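Local coordinates for hydrogenase expression/formation protein (hypb) (Archaeoglobus fulgidus, PDB 2WSM) that is a hydrogenase maturation factor of the G3E GTPase family that probably binds and hydrolyses GTP, probably binds nickel and zinc, and dimerises in a GTP-dependent way, at residues V135-T140 with I159-V164; A12-L17 with L94-I99. All coordinates share one frame; numbering follows the deposited sequence.

Contact 1. Residues V135-T140 with I159-V164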
# COMPACT_ATOMS: atom_id res chain seq x y z
N VAL A 135 2.93 -13.61 -2.16
CA VAL A 135 3.77 -12.43 -2.11
C VAL A 135 5.19 -12.84 -2.43
O VAL A 135 5.77 -13.67 -1.73
CB VAL A 135 3.72 -11.72 -0.73
CG1 VAL A 135 4.56 -10.45 -0.78
CG2 VAL A 135 2.30 -11.38 -0.35
N MET A 136 5.73 -12.28 -3.50
CA MET A 136 7.05 -12.61 -3.99
C MET A 136 8.03 -11.50 -3.65
O MET A 136 7.74 -10.33 -3.84
CB MET A 136 7.02 -12.79 -5.51
CG MET A 136 6.20 -13.99 -5.97
SD MET A 136 6.29 -14.23 -7.76
CE MET A 136 8.01 -14.65 -7.97
N VAL A 137 9.21 -11.89 -3.17
CA VAL A 137 10.29 -10.93 -2.99
C VAL A 137 11.62 -11.52 -3.48
O VAL A 137 11.91 -12.70 -3.26
CB VAL A 137 10.40 -10.46 -1.53
CG1 VAL A 137 10.92 -11.58 -0.63
CG2 VAL A 137 11.30 -9.25 -1.43
N SER A 138 12.41 -10.70 -4.15
CA SER A 138 13.72 -11.13 -4.62
C SER A 138 14.78 -10.70 -3.61
O SER A 138 14.62 -9.67 -2.94
CB SER A 138 14.00 -10.54 -6.01
OG SER A 138 15.39 -10.37 -6.23
N VAL A 139 15.86 -11.48 -3.49
CA VAL A 139 16.93 -11.16 -2.54
C VAL A 139 17.65 -9.88 -2.91
O VAL A 139 18.30 -9.26 -2.08
CB VAL A 139 17.99 -12.29 -2.39
CG1 VAL A 139 17.38 -13.53 -1.75
CG2 VAL A 139 18.65 -12.61 -3.73
N THR A 140 17.53 -9.48 -4.17
CA THR A 140 18.17 -8.26 -4.66
C THR A 140 17.49 -7.02 -4.12
O THR A 140 17.98 -5.90 -4.31
CB THR A 140 18.18 -8.20 -6.20
OG1 THR A 140 16.84 -8.13 -6.69
CG2 THR A 140 18.83 -9.45 -6.78
N ILE A 159 4.62 -17.25 0.64
CA ILE A 159 5.60 -16.21 0.45
C ILE A 159 6.78 -16.79 -0.32
O ILE A 159 7.33 -17.83 0.08
CB ILE A 159 6.09 -15.65 1.80
CG1 ILE A 159 4.93 -14.96 2.54
CG2 ILE A 159 7.27 -14.71 1.59
CD1 ILE A 159 5.27 -14.46 3.94
N VAL A 160 7.15 -16.15 -1.42
CA VAL A 160 8.25 -16.64 -2.23
C VAL A 160 9.47 -15.74 -2.09
O VAL A 160 9.43 -14.55 -2.43
CB VAL A 160 7.88 -16.73 -3.72
CG1 VAL A 160 9.05 -17.29 -4.54
CG2 VAL A 160 6.63 -17.59 -3.91
N ILE A 161 10.55 -16.31 -1.57
CA ILE A 161 11.84 -15.62 -1.56
C ILE A 161 12.61 -16.08 -2.79
O ILE A 161 12.88 -17.27 -2.97
CB ILE A 161 12.61 -15.89 -0.25
CG1 ILE A 161 11.73 -15.54 0.95
CG2 ILE A 161 13.88 -15.09 -0.22
CD1 ILE A 161 12.25 -16.06 2.27
N ASN A 162 12.98 -15.12 -3.63
CA ASN A 162 13.29 -15.38 -5.03
C ASN A 162 14.72 -15.03 -5.39
O ASN A 162 15.38 -14.23 -4.72
CB ASN A 162 12.33 -14.56 -5.91
CG ASN A 162 12.30 -15.03 -7.35
OD1 ASN A 162 12.60 -16.18 -7.63
ND2 ASN A 162 11.95 -14.14 -8.26
N LYS A 163 15.20 -15.65 -6.47
CA LYS A 163 16.55 -15.42 -6.97
C LYS A 163 17.59 -15.65 -5.88
O LYS A 163 18.56 -14.91 -5.77
CB LYS A 163 16.68 -14.00 -7.55
CG LYS A 163 15.74 -13.70 -8.71
CD LYS A 163 15.97 -12.31 -9.30
CE LYS A 163 14.71 -11.80 -10.01
NZ LYS A 163 14.98 -10.70 -11.01
N VAL A 164 17.38 -16.68 -5.06
CA VAL A 164 18.27 -16.93 -3.92
C VAL A 164 19.72 -17.23 -4.32
O VAL A 164 20.65 -16.93 -3.57
CB VAL A 164 17.74 -18.06 -3.00
CG1 VAL A 164 16.34 -17.73 -2.49
CG2 VAL A 164 17.75 -19.40 -3.73
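The side-chain amide of N162 is the flat group here, and M136 covers one of its faces. The methyl CE of M136 sits over the ND2 end of the amide, 4.0 Å from ND2 of N162. A bend at the last torsion of M136 (chi3 66°) turns the methyl to this place. ND2 of N162 donates to S41 O, in the likely P-loop. Nearer the backbone, M136 and V160 run side by side, with CG of M136 3.9 Å from CB of V160.

The two segments are neighbouring parallel strands of the central sheet of a P-loop GTPase. V137 is gripped twice. Its N donates to V160 O at 2.8 Å, almost straight (174°). Its O accepts from N162 N at 2.7 Å, in a bent bond (135°). The hydrogen bond from V160 N to V135 O precedes these in the ladder, and that from V139 N to N162 O ends it. V135, V137, I159 and I161 line the face turned to F153. N162 and K163 probably form the Asn-Lys start of the guanine-specificity motif.

Past the end of the strand, CG2 of V139 comes close to K163 O, at 3.1 Å. S138 OG and T140 OG1 share a hydrogen bond of 2.7 Å. The extended chain of K163 passes alongside the hydroxyl of S138, its CD 3.7 Å from S138 OG.

Contact 2. Residues A12-L17 with L94-I99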
# COMPACT_ATOMS: atom_id res chain seq x y z
N ALA A 12 -15.84 -0.07 0.36
CA ALA A 12 -17.16 -0.67 0.41
C ALA A 12 -17.60 -1.22 -0.94
O ALA A 12 -18.12 -2.33 -1.03
CB ALA A 12 -18.19 0.32 0.95
N GLU A 13 -17.40 -0.44 -2.00
CA GLU A 13 -17.74 -0.90 -3.33
C GLU A 13 -16.82 -2.05 -3.75
O GLU A 13 -17.24 -2.99 -4.43
CB GLU A 13 -17.69 0.24 -4.35
CG GLU A 13 -18.29 -0.11 -5.72
CD GLU A 13 -19.74 -0.57 -5.64
OE1 GLU A 13 -20.40 -0.27 -4.62
OE2 GLU A 13 -20.23 -1.22 -6.59
N ASN A 14 -15.55 -1.98 -3.33
CA ASN A 14 -14.61 -3.06 -3.61
C ASN A 14 -15.07 -4.38 -2.99
O ASN A 14 -15.07 -5.41 -3.66
CB ASN A 14 -13.20 -2.73 -3.11
CG ASN A 14 -12.14 -3.65 -3.71
OD1 ASN A 14 -11.77 -3.51 -4.87
ND2 ASN A 14 -11.66 -4.58 -2.90
N LYS A 15 -15.46 -4.33 -1.72
CA LYS A 15 -15.92 -5.51 -1.00
C LYS A 15 -17.10 -6.17 -1.71
O LYS A 15 -17.19 -7.40 -1.82
CB LYS A 15 -16.31 -5.15 0.43
CG LYS A 15 -15.16 -4.56 1.22
CD LYS A 15 -15.55 -4.28 2.66
CE LYS A 15 -14.35 -3.78 3.46
NZ LYS A 15 -14.70 -3.49 4.89
N ARG A 16 -18.00 -5.32 -2.21
CA ARG A 16 -19.18 -5.75 -2.93
C ARG A 16 -18.79 -6.49 -4.21
O ARG A 16 -19.21 -7.63 -4.43
CB ARG A 16 -20.03 -4.52 -3.24
CG ARG A 16 -21.40 -4.79 -3.82
CD ARG A 16 -22.06 -3.47 -4.19
NE ARG A 16 -23.34 -3.67 -4.88
CZ ARG A 16 -23.45 -3.94 -6.18
NH1 ARG A 16 -22.37 -4.05 -6.94
NH2 ARG A 16 -24.65 -4.10 -6.71
N LEU A 17 -17.99 -5.86 -5.05
CA LEU A 17 -17.53 -6.49 -6.28
C LEU A 17 -16.64 -7.71 -5.98
O LEU A 17 -16.66 -8.70 -6.71
CB LEU A 17 -16.80 -5.49 -7.17
CG LEU A 17 -17.66 -4.31 -7.64
CD1 LEU A 17 -16.88 -3.32 -8.50
CD2 LEU A 17 -18.90 -4.80 -8.38
N LEU A 94 -4.30 -3.35 -7.94
CA LEU A 94 -5.54 -3.81 -8.57
C LEU A 94 -6.69 -3.70 -7.57
O LEU A 94 -6.47 -3.61 -6.35
CB LEU A 94 -5.42 -5.26 -9.05
CG LEU A 94 -4.23 -5.69 -9.92
CD1 LEU A 94 -4.24 -7.20 -10.15
CD2 LEU A 94 -4.19 -4.93 -11.24
N ASP A 95 -7.92 -3.69 -8.08
CA ASP A 95 -9.10 -3.77 -7.22
C ASP A 95 -10.12 -4.66 -7.90
O ASP A 95 -9.97 -5.00 -9.07
CB ASP A 95 -9.68 -2.38 -6.89
CG ASP A 95 -10.04 -1.57 -8.13
OD1 ASP A 95 -10.33 -2.16 -9.19
OD2 ASP A 95 -10.02 -0.33 -8.03
N ALA A 96 -11.15 -5.05 -7.16
CA ALA A 96 -12.15 -5.97 -7.68
C ALA A 96 -12.80 -5.47 -8.97
O ALA A 96 -13.13 -6.25 -9.86
CB ALA A 96 -13.20 -6.27 -6.61
N HIS A 97 -12.96 -4.15 -9.08
CA HIS A 97 -13.56 -3.56 -10.27
C HIS A 97 -12.75 -3.79 -11.54
O HIS A 97 -13.32 -3.98 -12.61
CB HIS A 97 -13.81 -2.06 -10.09
CG HIS A 97 -14.71 -1.48 -11.13
ND1 HIS A 97 -14.26 -1.10 -12.38
CD2 HIS A 97 -16.04 -1.22 -11.12
CE1 HIS A 97 -15.28 -0.63 -13.09
NE2 HIS A 97 -16.37 -0.69 -12.34
N MET A 98 -11.43 -3.76 -11.42
CA MET A 98 -10.56 -3.93 -12.58
C MET A 98 -10.70 -5.29 -13.27
O MET A 98 -10.39 -5.43 -14.45
CB MET A 98 -9.09 -3.73 -12.20
CG MET A 98 -8.67 -2.30 -12.02
SD MET A 98 -6.98 -2.25 -11.42
CE MET A 98 -6.86 -0.55 -10.84
N ILE A 99 -11.14 -6.30 -12.53
CA ILE A 99 -11.26 -7.62 -13.12
C ILE A 99 -12.71 -8.07 -13.23
O ILE A 99 -13.00 -9.10 -13.84
CB ILE A 99 -10.47 -8.69 -12.33
CG1 ILE A 99 -11.22 -9.07 -11.05
CG2 ILE A 99 -9.04 -8.22 -12.05
CD1 ILE A 99 -10.46 -10.06 -10.18
O HOH W 1 -12.96 -2.12 -6.69
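The helix of 12-17 comes nearest the short, weakly bonded helix of 96-99 at N14 and A96, whose CA atoms are 5.6 Å apart. N14 makes the polar link. Its CG stands anti to the backbone N (chi1 -165°), and the amide reaches across to the start of the other helix. OD1 of N14 accepts from A96 N at 2.8 Å (156°), with the donor tilted 26° from the carbonyl plane. A water donates to the same OD1 of N14 at 2.6 Å and accepts from H97 N. One buried oxygen thus serves two backbone N-H groups of the first turn, one directly and one through water. CB of D95 lies close to OD1 of N14, at 3.1 Å. The other end of the amide is held too, because ND2 donates to D127 O. An alanine in place of N14 would probably leave A96 N and D127 O without these partners and set the bridging water free to shift. D95 is the N-cap: its OD1 accepts from M98 N at 3.0 Å. D95 and N14 therefore serve different N-H groups at one helix start.

L17 adds the apolar part. Its CB rests on CB of A96 at 3.7 Å. Its CD1 meets the imidazole of H97 at the edge, near the ring plane, 3.5 Å from CD2 of H97. The two side chains lie side by side and point the same way.

The contact continues along helix 12-28, where A18 touches A96 and N21 ND2 donates to A96 O. On the sheet side, L94 and I99 rest on I114 of strand 111-118, and N116 OD1 of that strand accepts from L94 N.

How the contacts relate
Contacts 1 and 2 share no helix or strand and do not touch. Their centres are 27 Å apart, on opposite sides of the chain's centre. Contact 1 is core: two strands inside the sheet, joined mostly by backbone hydrogen bonds, with apolar side chains on one face and a mix of apolar and polar ones on the other. Contact 2 lies farther out. It sets the N-terminal helix against a short helix, partly through water, and H97 is exposed. An asparagine carries weight in each. The amide of N162 bonds outside its pair of segments, whereas that of N14 carries the contact itself.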